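Local coordinates for Tat-secreted protein Rv2525c (Mycobacterium tuberculosis, PDB 4PMQ) that may act as a peptidoglycan hydrolase with glycosidase activity, and displays esterase activity toward p-nitrophenyl esters in vitro, at residues 173-178 and 196-201; 138-143 and 157-162; 5-10 and 24-29; 105-110 and 124-129; 179-184 and 192-197. All blocks are in the same frame, centred on the assembly; numbering follows the deposited sequence. Where two conformers were deposited one is given.

Interaction 1. Residues 173-178 and 196-201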
# COMPACT_ATOMS: atom_id res chain seq x y z
N PRO A 173 6.26 5.65 15.60
CA PRO A 173 5.14 5.37 16.53
C PRO A 173 3.75 5.60 15.93
O PRO A 173 2.76 5.14 16.52
CB PRO A 173 5.39 6.34 17.70
CG PRO A 173 6.23 7.42 17.14
CD PRO A 173 7.11 6.74 16.10
N ALA A 174 3.65 6.31 14.80
CA ALA A 174 2.33 6.53 14.17
C ALA A 174 1.99 5.43 13.14
O ALA A 174 0.85 5.37 12.68
CB ALA A 174 2.31 7.89 13.47
N ALA A 175 2.98 4.59 12.75
CA ALA A 175 2.74 3.60 11.69
C ALA A 175 1.78 2.49 12.12
O ALA A 175 1.82 2.02 13.27
CB ALA A 175 4.05 3.00 11.21
N HIS A 176 0.89 2.09 11.20
CA HIS A 176 -0.07 1.00 11.37
C HIS A 176 0.55 -0.30 10.91
O HIS A 176 0.25 -1.36 11.45
CB HIS A 176 -1.32 1.30 10.55
CG HIS A 176 -2.01 2.55 11.02
ND1 HIS A 176 -1.54 3.80 10.66
CD2 HIS A 176 -3.01 2.69 11.91
CE1 HIS A 176 -2.33 4.67 11.27
NE2 HIS A 176 -3.23 4.04 12.05
N LEU A 177 1.43 -0.22 9.89
CA LEU A 177 2.11 -1.34 9.25
C LEU A 177 3.56 -0.99 9.04
O LEU A 177 3.86 0.19 8.85
CB LEU A 177 1.47 -1.61 7.88
CG LEU A 177 -0.03 -1.88 7.90
CD1 LEU A 177 -0.64 -1.91 6.50
CD2 LEU A 177 -0.37 -3.17 8.65
N HIS A 178 4.44 -1.99 9.04
CA HIS A 178 5.87 -1.75 8.78
C HIS A 178 6.45 -2.84 7.86
O HIS A 178 6.41 -4.01 8.20
CB HIS A 178 6.66 -1.67 10.10
CG HIS A 178 8.13 -1.44 9.98
ND1 HIS A 178 8.97 -1.70 11.04
CD2 HIS A 178 8.86 -0.90 8.97
CE1 HIS A 178 10.19 -1.36 10.64
NE2 HIS A 178 10.19 -0.90 9.39
N GLN A 196 4.85 -6.13 9.15
CA GLN A 196 4.36 -6.32 10.53
C GLN A 196 3.19 -5.38 10.80
O GLN A 196 3.24 -4.20 10.45
CB GLN A 196 5.48 -6.04 11.53
CG GLN A 196 6.57 -7.11 11.47
CD GLN A 196 7.59 -7.02 12.59
OE1 GLN A 196 7.86 -5.95 13.17
NE2 GLN A 196 8.21 -8.15 12.88
N ILE A 197 2.14 -5.91 11.42
CA ILE A 197 0.99 -5.13 11.86
C ILE A 197 1.36 -4.53 13.24
O ILE A 197 1.77 -5.26 14.16
CB ILE A 197 -0.27 -6.03 11.94
CG1 ILE A 197 -0.64 -6.61 10.56
CG2 ILE A 197 -1.44 -5.25 12.59
CD1 ILE A 197 -1.67 -7.80 10.70
N LEU A 198 1.17 -3.21 13.39
CA LEU A 198 1.54 -2.51 14.62
C LEU A 198 0.37 -2.00 15.43
O LEU A 198 0.53 -1.72 16.63
CB LEU A 198 2.40 -1.31 14.25
CG LEU A 198 3.69 -1.66 13.48
CD1 LEU A 198 4.26 -0.43 12.83
CD2 LEU A 198 4.70 -2.39 14.38
N LYS A 199 -0.76 -1.77 14.76
CA LYS A 199 -1.95 -1.24 15.43
C LYS A 199 -3.16 -2.11 15.07
O LYS A 199 -3.22 -2.65 13.95
CB LYS A 199 -2.18 0.23 15.03
CG LYS A 199 -1.03 1.15 15.46
CD LYS A 199 -1.28 2.62 15.14
CE LYS A 199 -0.05 3.49 15.44
NZ LYS A 199 0.37 3.46 16.86
N PRO A 200 -4.12 -2.27 16.00
CA PRO A 200 -5.25 -3.19 15.74
C PRO A 200 -6.16 -2.76 14.58
O PRO A 200 -6.70 -3.64 13.91
CB PRO A 200 -6.01 -3.25 17.06
CG PRO A 200 -5.53 -2.06 17.88
CD PRO A 200 -4.12 -1.76 17.40
N GLN A 201 -6.32 -1.44 14.36
CA GLN A 201 -7.08 -0.91 13.22
C GLN A 201 -6.04 -0.44 12.19
O GLN A 201 -5.46 0.64 12.35
CB GLN A 201 -8.03 0.22 13.63
CG GLN A 201 -9.25 -0.30 14.41
CD GLN A 201 -10.13 -1.16 13.51
OE1 GLN A 201 -10.42 -0.80 12.37
NE2 GLN A 201 -10.57 -2.29 14.02
O HOH W 1 7.94 -3.19 13.06
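K199 lays its side chain over one face of the H176 ring, where an antiparallel strand pair of the TIM-barrel-like fold runs out into loops. The two side chains cross obliquely. K199 CD sits 4.0 Å from the ring centroid, 27° off the normal, a CH-pi contact. Q201 O comes to the edge of the same ring, 3.2 Å from H176 CD2. H176 ND1 is hydrogen-bonded to F159 N, outside the pair. Within the strands, L177 and I197 form a non-hydrogen-bonded pair, their side chains side by side and pointing the same way, with L177 CD2 on I197 CG1. H178 and Q196 form the hydrogen-bonded pair next to it. A water in plane at the edge of the H178 ring bonds both H178 ND1 and Q196 OE1, while H178 NE2 is hydrogen-bonded to N163 OD1. Past the strand, L198 N donates to H176 O at 2.8 Å, from above the carbonyl plane. L198 CD1 touches both A175 CB and H178 CB. The K199 chain runs extended as far as CE and bends at the last torsion (chi4 -60°). There K199 NZ donates to P173 O at 2.9 Å.

Interaction 2. Residues 138-143 and 157-162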
# COMPACT_ATOMS: atom_id res chain seq x y z
N THR A 138 -7.34 7.82 3.31
CA THR A 138 -6.05 8.02 2.69
C THR A 138 -4.96 7.38 3.52
O THR A 138 -4.66 7.83 4.63
CB THR A 138 -5.83 9.53 2.43
OG1 THR A 138 -6.85 9.97 1.51
CG2 THR A 138 -4.46 9.82 1.79
N GLY A 139 -4.32 6.36 2.94
CA GLY A 139 -3.17 5.71 3.55
C GLY A 139 -1.92 6.17 2.83
O GLY A 139 -1.96 6.58 1.66
N VAL A 140 -0.77 6.07 3.51
CA VAL A 140 0.49 6.48 2.91
C VAL A 140 1.55 5.41 3.17
O VAL A 140 1.83 5.14 4.34
CB VAL A 140 0.98 7.87 3.44
CG1 VAL A 140 2.22 8.35 2.66
CG2 VAL A 140 -0.12 8.93 3.36
N TYR A 141 2.15 4.87 2.09
CA TYR A 141 3.30 3.96 2.14
C TYR A 141 4.51 4.85 1.90
O TYR A 141 4.63 5.42 0.82
CB TYR A 141 3.18 2.83 1.09
CG TYR A 141 4.46 2.05 0.83
CD1 TYR A 141 4.90 1.07 1.73
CD2 TYR A 141 5.20 2.24 -0.33
CE1 TYR A 141 6.02 0.28 1.45
CE2 TYR A 141 6.36 1.52 -0.59
CZ TYR A 141 6.76 0.52 0.30
OH TYR A 141 7.87 -0.22 -0.01
N ALA A 142 5.35 5.02 2.91
CA ALA A 142 6.50 5.94 2.78
C ALA A 142 7.52 5.59 3.83
O ALA A 142 7.18 4.83 4.76
CB ALA A 142 6.03 7.38 2.97
N ASN A 143 8.73 6.21 3.77
CA ASN A 143 9.71 5.99 4.85
C ASN A 143 9.24 6.79 6.11
O ASN A 143 8.24 7.54 6.06
CB ASN A 143 11.11 6.37 4.42
CG ASN A 143 11.27 7.83 4.06
OD1 ASN A 143 10.64 8.73 4.66
ND2 ASN A 143 12.20 8.14 3.17
N SER A 157 -4.41 9.24 7.03
CA SER A 157 -4.93 8.67 8.28
C SER A 157 -4.24 7.36 8.64
O SER A 157 -4.29 6.95 9.79
CB SER A 157 -6.44 8.45 8.17
OG SER A 157 -7.10 9.71 8.16
N TYR A 158 -3.69 6.66 7.63
CA TYR A 158 -3.01 5.37 7.83
C TYR A 158 -1.60 5.47 7.29
O TYR A 158 -1.36 6.10 6.25
CB TYR A 158 -3.76 4.23 7.14
CG TYR A 158 -5.09 3.89 7.79
CD1 TYR A 158 -5.16 2.90 8.77
CD2 TYR A 158 -6.28 4.50 7.38
CE1 TYR A 158 -6.37 2.57 9.38
CE2 TYR A 158 -7.50 4.18 8.00
CZ TYR A 158 -7.54 3.19 8.98
OH TYR A 158 -8.71 2.80 9.59
N PHE A 159 -0.65 4.82 8.00
CA PHE A 159 0.75 4.94 7.62
C PHE A 159 1.42 3.56 7.58
O PHE A 159 1.31 2.78 8.52
CB PHE A 159 1.44 5.88 8.62
CG PHE A 159 0.78 7.24 8.64
CD1 PHE A 159 0.96 8.13 7.58
CD2 PHE A 159 -0.14 7.58 9.63
CE1 PHE A 159 0.29 9.36 7.55
CE2 PHE A 159 -0.82 8.81 9.59
CZ PHE A 159 -0.61 9.68 8.54
N TRP A 160 2.09 3.27 6.47
CA TRP A 160 2.77 2.00 6.26
C TRP A 160 4.21 2.32 5.98
O TRP A 160 4.52 2.93 4.95
CB TRP A 160 2.10 1.25 5.09
CG TRP A 160 2.78 -0.01 4.63
CD1 TRP A 160 3.70 -0.75 5.32
CD2 TRP A 160 2.55 -0.68 3.39
NE1 TRP A 160 4.07 -1.85 4.56
CE2 TRP A 160 3.38 -1.83 3.37
CE3 TRP A 160 1.71 -0.44 2.29
CZ2 TRP A 160 3.47 -2.68 2.26
CZ3 TRP A 160 1.80 -1.27 1.19
CH2 TRP A 160 2.64 -2.40 1.19
N GLN A 161 5.09 2.01 6.95
CA GLN A 161 6.48 2.40 6.83
C GLN A 161 7.30 1.48 5.95
O GLN A 161 7.26 0.26 6.14
CB GLN A 161 7.14 2.45 8.22
CG GLN A 161 8.61 2.89 8.16
CD GLN A 161 9.23 2.88 9.54
OE1 GLN A 161 8.56 3.24 10.51
NE2 GLN A 161 10.46 2.39 9.66
N HIS A 162 8.12 2.09 5.06
CA HIS A 162 9.18 1.36 4.33
C HIS A 162 10.52 1.85 4.87
O HIS A 162 10.58 2.90 5.51
CB HIS A 162 9.11 1.40 2.80
CG HIS A 162 9.34 2.73 2.14
ND1 HIS A 162 10.62 3.31 2.09
CD2 HIS A 162 8.50 3.47 1.40
CE1 HIS A 162 10.49 4.39 1.33
NE2 HIS A 162 9.24 4.53 0.89
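Y141 turns an edge toward the face of W160, and H162 lies over one face of Y141. The three rings form an aromatic cluster. In the first pair Y141 CD1 stands over the centre of the indole, 3.4 Å from W160 CD2, with the planes at 54°. In the second, the side chains cross at about a right angle, and H162 CD2 lies over the phenol face toward its rim, 3.5 Å from Y141 CE2. H162 CG lies between its backbone N and carbonyl carbon (chi1 67°). The imidazole also lies against the backbone, with N143 N over the centre of one of its faces. On the sheet face of V140 and F159 the packing is lighter, V140 CB meeting F159 CD1 at 4.1 Å. Backbone hydrogen bonds join the strands in parallel register. The straightest is S157 N to T138 O, 2.8 Å at 173°; W160 N to V140 O is also 2.8 Å. The polar ends of the rings have partners beyond the pair: Y141 OH bonds Q179 and a glycerol, W160 NE1 bonds N195, and H162 NE2 bonds I109 O. Helix 144-153 links the strands, making a beta-alpha-beta unit of the TIM-barrel-like fold.

Interaction 3. Residues 5-10 and 24-29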
# COMPACT_ATOMS: atom_id res chain seq x y z
N GLY A 5 0.90 -9.66 13.93
CA GLY A 5 0.78 -10.58 12.81
C GLY A 5 1.45 -9.99 11.59
O GLY A 5 1.80 -8.80 11.57
N THR A 6 1.63 -10.83 10.57
CA THR A 6 2.32 -10.52 9.32
C THR A 6 1.34 -10.42 8.17
O THR A 6 0.46 -11.28 8.08
CB THR A 6 3.29 -11.70 9.08
OG1 THR A 6 4.29 -11.73 10.11
CG2 THR A 6 3.90 -11.72 7.70
N LEU A 7 1.56 -9.46 7.27
CA LEU A 7 0.87 -9.29 6.01
C LEU A 7 1.89 -9.37 4.91
O LEU A 7 2.96 -8.77 5.03
CB LEU A 7 0.13 -7.96 5.90
CG LEU A 7 -0.93 -7.68 6.97
CD1 LEU A 7 -1.48 -6.28 6.80
CD2 LEU A 7 -2.09 -8.69 6.92
N LEU A 8 1.57 -10.09 3.83
CA LEU A 8 2.51 -10.17 2.71
C LEU A 8 2.10 -9.23 1.62
O LEU A 8 0.91 -9.05 1.39
CB LEU A 8 2.53 -11.61 2.15
CG LEU A 8 2.90 -12.72 3.14
CD1 LEU A 8 2.90 -14.07 2.44
CD2 LEU A 8 4.25 -12.44 3.86
N ASP A 9 3.08 -8.68 0.89
CA ASP A 9 2.76 -7.89 -0.30
C ASP A 9 3.58 -8.46 -1.47
O ASP A 9 4.68 -8.98 -1.27
CB ASP A 9 2.96 -6.38 -0.10
CG ASP A 9 4.41 -5.95 -0.07
OD1 ASP A 9 5.02 -5.87 -1.16
OD2 ASP A 9 4.92 -5.68 1.04
N TYR A 10 3.01 -8.41 -2.68
CA TYR A 10 3.65 -9.03 -3.85
C TYR A 10 3.02 -8.51 -5.11
O TYR A 10 1.81 -8.28 -5.13
CB TYR A 10 3.50 -10.56 -3.81
CG TYR A 10 2.18 -11.04 -3.25
CD1 TYR A 10 1.97 -11.16 -1.88
CD2 TYR A 10 1.13 -11.41 -4.11
CE1 TYR A 10 0.76 -11.61 -1.36
CE2 TYR A 10 -0.08 -11.89 -3.60
CZ TYR A 10 -0.26 -11.97 -2.22
OH TYR A 10 -1.43 -12.41 -1.66
N GLY A 24 2.27 -18.61 7.22
CA GLY A 24 2.26 -17.97 8.53
C GLY A 24 1.77 -16.54 8.56
O GLY A 24 1.78 -15.92 9.62
N ALA A 25 1.30 -16.02 7.42
CA ALA A 25 0.78 -14.66 7.38
C ALA A 25 -0.70 -14.64 7.74
O ALA A 25 -1.41 -15.63 7.53
CB ALA A 25 0.97 -14.06 6.00
N VAL A 26 -1.18 -13.52 8.28
CA VAL A 26 -2.61 -13.40 8.62
C VAL A 26 -3.39 -12.69 7.49
O VAL A 26 -4.61 -12.47 7.61
CB VAL A 26 -2.90 -12.75 10.00
CG1 VAL A 26 -2.36 -13.59 11.16
CG2 VAL A 26 -2.39 -11.31 10.07
N GLY A 27 -2.71 -12.32 6.42
CA GLY A 27 -3.35 -11.66 5.29
C GLY A 27 -2.37 -11.07 4.30
O GLY A 27 -1.17 -11.36 4.35
N ALA A 28 -2.88 -10.20 3.41
CA ALA A 28 -2.02 -9.63 2.39
C ALA A 28 -2.39 -8.18 2.11
O ALA A 28 -3.56 -7.82 2.28
CB ALA A 28 -2.14 -10.45 1.11
N ILE A 29 -1.41 -7.38 1.68
CA ILE A 29 -1.60 -5.99 1.24
C ILE A 29 -1.52 -6.10 -0.25
O ILE A 29 -0.48 -6.52 -0.77
CB ILE A 29 -0.54 -4.98 1.82
CG1 ILE A 29 -0.48 -5.02 3.36
CG2 ILE A 29 -0.89 -3.56 1.32
CD1 ILE A 29 0.75 -4.44 3.95
O HOH W 2 1.49 -13.61 11.28
O HOH W 3 0.63 -6.76 -3.07
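L7 CG and I29 CG1 each stand beside the backbone N, anti to the carbonyl carbon (chi1 -58° and -55°), and the side chains meet at about a right angle. L7 CD1 touches I29 CG1 at 3.8 Å. The strands are the parallel pair of a beta-alpha-beta unit in the TIM-barrel-like fold, joined through helix 17-22. The other branch of L7 reaches back over G27, with L7 CD2 3.6 Å from G27 CA. L8 CG packs on A25 CB at 3.7 Å. Y10 CG sits between its backbone N and carbonyl carbon (chi1 37°), and the ring's far end reaches A28, with Y10 OH 3.5 Å from A28 CB. Three backbone bonds join the two segments: V26 N to T6 O, L8 N to G27 O and I29 N to L8 O. G27 N is buried here with no polar partner in the model. D9 points to the face of L7 and I29, where its OD2 is bonded by N195 and Q179. Waters bridge both ends of the pair. One accepts from T6 N and donates to G24 O. The other accepts from Y10 N at 2.9 Å and donates to I29 O at 2.6 Å.

Interaction 4. Residues 105-110 and 124-129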
# COMPACT_ATOMS: atom_id res chain seq x y z
N ILE A 105 -7.03 3.19 1.28
CA ILE A 105 -6.11 2.73 0.25
C ILE A 105 -4.78 3.40 0.56
O ILE A 105 -4.71 4.64 0.76
CB ILE A 105 -6.59 3.04 -1.19
CG1 ILE A 105 -7.96 2.39 -1.50
CG2 ILE A 105 -5.52 2.66 -2.24
CD1 ILE A 105 -8.64 3.01 -2.80
N TYR A 106 -3.75 2.59 0.65
CA TYR A 106 -2.41 3.12 0.91
C TYR A 106 -1.75 3.58 -0.39
O TYR A 106 -1.32 2.73 -1.18
CB TYR A 106 -1.53 2.06 1.57
CG TYR A 106 -1.84 1.83 3.03
CD1 TYR A 106 -2.86 0.97 3.43
CD2 TYR A 106 -1.08 2.44 4.03
CE1 TYR A 106 -3.13 0.74 4.78
CE2 TYR A 106 -1.30 2.16 5.38
CZ TYR A 106 -2.34 1.33 5.76
OH TYR A 106 -2.52 1.06 7.11
N ALA A 107 -1.72 4.91 -0.63
CA ALA A 107 -1.04 5.53 -1.78
C ALA A 107 0.48 5.38 -1.59
O ALA A 107 0.99 5.67 -0.50
CB ALA A 107 -1.44 6.99 -1.90
N SER A 108 1.21 4.95 -2.65
CA SER A 108 2.64 4.72 -2.49
C SER A 108 3.55 5.88 -2.84
O SER A 108 3.43 6.53 -3.90
CB SER A 108 3.07 3.51 -3.31
OG SER A 108 2.32 2.40 -2.85
N ILE A 109 4.52 6.11 -1.93
CA ILE A 109 5.62 7.05 -2.05
C ILE A 109 6.84 6.11 -2.01
O ILE A 109 7.48 5.99 -0.96
CB ILE A 109 5.66 8.20 -1.01
CG1 ILE A 109 4.31 8.98 -0.87
CG2 ILE A 109 6.85 9.15 -1.34
CD1 ILE A 109 3.71 9.56 -2.14
N ASP A 110 7.09 5.37 -3.13
CA ASP A 110 8.14 4.37 -3.25
C ASP A 110 9.47 5.05 -3.58
O ASP A 110 10.11 4.79 -4.60
CB ASP A 110 7.70 3.36 -4.35
CG ASP A 110 8.64 2.18 -4.51
OD1 ASP A 110 9.30 1.80 -3.50
OD2 ASP A 110 8.76 1.67 -5.65
N PRO A 124 0.56 18.10 -2.56
CA PRO A 124 -0.63 18.19 -3.43
C PRO A 124 -1.10 16.79 -3.89
O PRO A 124 -2.30 16.59 -4.07
CB PRO A 124 -0.19 19.06 -4.60
CG PRO A 124 1.28 19.22 -4.49
CD PRO A 124 1.68 18.92 -3.07
N TYR A 125 -0.13 15.84 -4.11
CA TYR A 125 -0.48 14.47 -4.53
C TYR A 125 -1.41 13.80 -3.49
O TYR A 125 -2.52 13.35 -3.82
CB TYR A 125 0.79 13.62 -4.73
CG TYR A 125 0.49 12.19 -5.13
CD1 TYR A 125 -0.01 11.89 -6.40
CD2 TYR A 125 0.72 11.14 -4.25
CE1 TYR A 125 -0.30 10.58 -6.77
CE2 TYR A 125 0.42 9.82 -4.61
CZ TYR A 125 -0.11 9.55 -5.86
OH TYR A 125 -0.43 8.27 -6.24
N LEU A 126 -0.97 13.81 -2.22
CA LEU A 126 -1.72 13.20 -1.12
C LEU A 126 -3.03 13.97 -0.80
O LEU A 126 -4.04 13.34 -0.45
CB LEU A 126 -0.85 13.04 0.13
CG LEU A 126 0.29 12.00 0.03
CD1 LEU A 126 1.09 11.95 1.33
CD2 LEU A 126 -0.22 10.59 -0.33
N ARG A 127 -3.02 15.32 -0.97
CA ARG A 127 -4.25 16.10 -0.76
C ARG A 127 -5.29 15.68 -1.85
O ARG A 127 -6.48 15.61 -1.54
CB ARG A 127 -3.99 17.60 -0.77
CG ARG A 127 -3.26 18.09 0.48
CD ARG A 127 -3.07 19.60 0.44
NE ARG A 127 -2.54 20.12 1.71
CZ ARG A 127 -1.93 21.29 1.84
NH1 ARG A 127 -1.72 22.06 0.78
NH2 ARG A 127 -1.47 21.67 3.02
N SER A 128 -4.83 15.40 -3.11
CA SER A 128 -5.76 14.91 -4.15
C SER A 128 -6.36 13.58 -3.76
O SER A 128 -7.57 13.37 -3.96
CB SER A 128 -5.05 14.78 -5.49
OG SER A 128 -4.94 16.07 -6.07
N TRP A 129 -5.54 12.65 -3.18
CA TRP A 129 -6.09 11.40 -2.69
C TRP A 129 -7.19 11.69 -1.66
O TRP A 129 -8.27 11.10 -1.75
CB TRP A 129 -4.99 10.51 -2.10
CG TRP A 129 -4.35 9.63 -3.13
CD1 TRP A 129 -3.32 9.95 -3.96
CD2 TRP A 129 -4.74 8.29 -3.46
NE1 TRP A 129 -3.01 8.86 -4.76
CE2 TRP A 129 -3.89 7.85 -4.50
CE3 TRP A 129 -5.74 7.42 -2.98
CZ2 TRP A 129 -3.96 6.55 -5.03
CZ3 TRP A 129 -5.82 6.13 -3.51
CH2 TRP A 129 -4.93 5.71 -4.51
O HOH W 4 1.10 6.20 -5.39
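The hydroxyl of Y125 is joined to S108 of the facing strand through one water. That water lies 2.7 Å from Y125 OH and 2.8 Å from S108 O, to which it probably donates. Y125 OH also accepts from W129 NE1 at 3.0 Å, with an N-H...O angle of 158°. The hydroxyl is tilted a little from the indole plane. This bond ties together two aromatic side chains one helical turn apart and helps fix how the indole is turned. W129 CD1 lies over the rim of one face of the Y125 ring. The rest of the contact is apolar. A107 points at the helix, and its CB sits over the centre of the indole face. It is 3.7 Å from the centroid of the five-membered ring and 12° off the normal, a CH-pi contact. Helix 115-133 packs here on the outer side of strand 105-108, as in the beta-alpha-beta units of a TIM barrel, and leads on to strand 138-142. The helix segment runs nearly antiparallel to the strand, at 159°, with the axes 10.3 Å apart. I105 crosses W129 at about a right angle and puts CG2 3.7 Å from W129 CZ3. L126, next to Y125 on the helix, brings CD2 to A107 CB at 4.1 Å. Further along, I109 and Y125 slide past each other in opposite directions. I109 CD1 meets the CD2 and CE2 side of the phenol ring, with I109 CD1 to Y125 CD2 at 4.0 Å.

Interaction 5. Residues 179-184 and 192-197. With GOL (glycerol), chain E.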
# COMPACT_ATOMS: atom_id res chain seq x y z
N GLN A 179 6.98 -2.44 6.71
CA GLN A 179 7.61 -3.36 5.77
C GLN A 179 9.00 -3.68 6.34
O GLN A 179 9.83 -2.77 6.45
CB GLN A 179 7.68 -2.73 4.39
CG GLN A 179 8.02 -3.76 3.30
CD GLN A 179 7.95 -3.08 1.97
OE1 GLN A 179 8.63 -2.09 1.73
NE2 GLN A 179 7.16 -3.64 1.04
N VAL A 180 9.19 -4.93 6.79
CA VAL A 180 10.45 -5.33 7.46
C VAL A 180 11.35 -6.23 6.61
O VAL A 180 12.49 -6.44 7.01
CB VAL A 180 10.19 -5.99 8.84
CG1 VAL A 180 9.54 -4.98 9.78
CG2 VAL A 180 9.32 -7.26 8.73
N GLU A 181 10.87 -6.77 5.48
CA GLU A 181 11.71 -7.66 4.65
C GLU A 181 11.27 -7.55 3.22
O GLU A 181 10.08 -7.63 2.95
CB GLU A 181 11.53 -9.10 5.15
CG GLU A 181 12.60 -10.07 4.74
CD GLU A 181 12.21 -11.50 5.07
OE1 GLU A 181 12.68 -12.03 6.10
OE2 GLU A 181 11.44 -12.09 4.28
N ILE A 182 12.23 -7.35 2.31
CA ILE A 182 11.97 -7.22 0.88
C ILE A 182 12.52 -8.43 0.14
O ILE A 182 13.71 -8.73 0.27
CB ILE A 182 12.60 -5.92 0.31
CG1 ILE A 182 12.01 -4.67 0.95
CG2 ILE A 182 12.53 -5.87 -1.24
CD1 ILE A 182 10.65 -4.47 0.71
N ASP A 183 11.65 -9.09 -0.64
CA ASP A 183 11.96 -10.24 -1.51
C ASP A 183 12.92 -11.27 -0.86
O ASP A 183 13.82 -11.78 -1.53
CB ASP A 183 12.57 -9.71 -2.82
CG ASP A 183 12.49 -10.69 -3.99
OD1 ASP A 183 11.42 -11.33 -4.15
OD2 ASP A 183 13.49 -10.81 -4.72
N LYS A 184 12.71 -11.63 0.40
CA LYS A 184 13.60 -12.63 1.01
C LYS A 184 12.86 -13.96 1.15
O LYS A 184 13.40 -14.96 1.66
CB LYS A 184 14.16 -12.17 2.35
CG LYS A 184 15.03 -10.91 2.29
CD LYS A 184 16.42 -11.12 1.75
CE LYS A 184 17.24 -9.86 1.88
NZ LYS A 184 16.84 -8.83 0.88
N VAL A 192 7.76 -12.42 -2.17
CA VAL A 192 6.90 -11.60 -1.30
C VAL A 192 7.75 -10.74 -0.39
O VAL A 192 8.90 -11.08 -0.08
CB VAL A 192 5.89 -12.43 -0.45
CG1 VAL A 192 4.96 -13.26 -1.34
CG2 VAL A 192 6.59 -13.32 0.60
N ASP A 193 7.17 -9.62 0.04
CA ASP A 193 7.68 -8.75 1.08
C ASP A 193 6.90 -9.02 2.34
O ASP A 193 5.70 -9.36 2.28
CB ASP A 193 7.56 -7.26 0.69
CG ASP A 193 8.14 -6.94 -0.68
OD1 ASP A 193 9.24 -7.48 -1.01
OD2 ASP A 193 7.55 -6.09 -1.39
N VAL A 194 7.53 -8.83 3.49
CA VAL A 194 6.91 -9.11 4.77
C VAL A 194 6.63 -7.82 5.50
O VAL A 194 7.52 -6.96 5.62
CB VAL A 194 7.79 -10.06 5.62
CG1 VAL A 194 7.14 -10.34 6.97
CG2 VAL A 194 8.05 -11.38 4.88
N ASN A 195 5.40 -7.70 6.03
CA ASN A 195 4.99 -6.51 6.76
C ASN A 195 4.48 -6.89 8.12
O ASN A 195 3.68 -7.84 8.23
CB ASN A 195 3.90 -5.75 5.99
CG ASN A 195 4.36 -5.43 4.59
OD1 ASN A 195 5.08 -4.46 4.39
ND2 ASN A 195 4.04 -6.30 3.63
N GLN A 196 4.85 -6.13 9.15
CA GLN A 196 4.36 -6.32 10.53
C GLN A 196 3.19 -5.38 10.80
O GLN A 196 3.24 -4.20 10.45
CB GLN A 196 5.48 -6.04 11.53
CG GLN A 196 6.57 -7.11 11.47
CD GLN A 196 7.59 -7.02 12.59
OE1 GLN A 196 7.86 -5.95 13.17
NE2 GLN A 196 8.21 -8.15 12.88
N ILE A 197 2.14 -5.91 11.42
CA ILE A 197 0.99 -5.13 11.86
C ILE A 197 1.36 -4.53 13.24
O ILE A 197 1.77 -5.26 14.16
CB ILE A 197 -0.27 -6.03 11.94
CG1 ILE A 197 -0.64 -6.61 10.56
CG2 ILE A 197 -1.44 -5.25 12.59
CD1 ILE A 197 -1.67 -7.80 10.70
C1 GOL E . 5.29 -2.48 -1.59
O1 GOL E . 6.68 -2.74 -1.72
C2 GOL E . 4.93 -1.24 -2.37
O2 GOL E . 5.16 -1.47 -3.77
C3 GOL E . 3.48 -0.92 -2.10
O3 GOL E . 2.91 -0.15 -3.15
O HOH W 5 10.59 -10.80 2.02
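V192 O opens the second strand's contact by accepting from a water that also donates to E181 OE2 and accepts from K184 N. D193 follows, with its two carboxylate oxygens doing different work. D193 OD1 accepts from D183 N at 2.9 Å, met nearly head-on, where segment 179-184 turns a corner at 182-183. D193 OD2 is weakly bonded, at 3.5 Å, to O1 of a glycerol that probably came from the crystallisation liquor. The same glycerol O1 accepts from Q179 NE2 at 2.9 Å, an almost straight bond. Q179 NE2 also bonds D9 OD2, and Q179 OE1 bonds Y141 OH. At V194 the strands form a classic beta bulge. V180 N donates to V194 O at 2.9 Å and E181 N donates weakly to the same oxygen, while V194 N returns a bond to E181 O. V194 and E181 lie side by side, V194 CG2 being 3.5 Å from E181 OE2. N195 then lies alongside Q179, their amide planes 29° apart. N195 OD1 comes 3.1 Å from Q179 CB. That OD1 accepts from W160 NE1, while N195 ND2 bonds D9. Q196 ends the contact, its CG 3.9 Å from V180 CG2. Strand 190-197 pairs antiparallel with strands 177-181, 184-187 and 6-9, while W160 of strand 158-161 reaches N195.

In the fold
All five interactions belong to one mixed, curled sheet of the glycoside hydrolase-like domain, whose family is grouped with the TIM barrels. Along the chain, interaction 3 closes first, then interactions 4 and 2, each within a beta-alpha-beta unit. Interactions 1 and 5 follow on strands 177-181 and 190-197 and share Q196 and I197. Strand 190-197 also pairs with strand 6-9, so the end of the chain comes back to its start. Interactions 3 and 5 have centres about 8 Å apart, interactions 2 and 4 about 9 Å, and interactions 3 and 4 about 22 Å. D9, Y141, Q179 and D193 gather round the bound glycerol, consistent with a pocket.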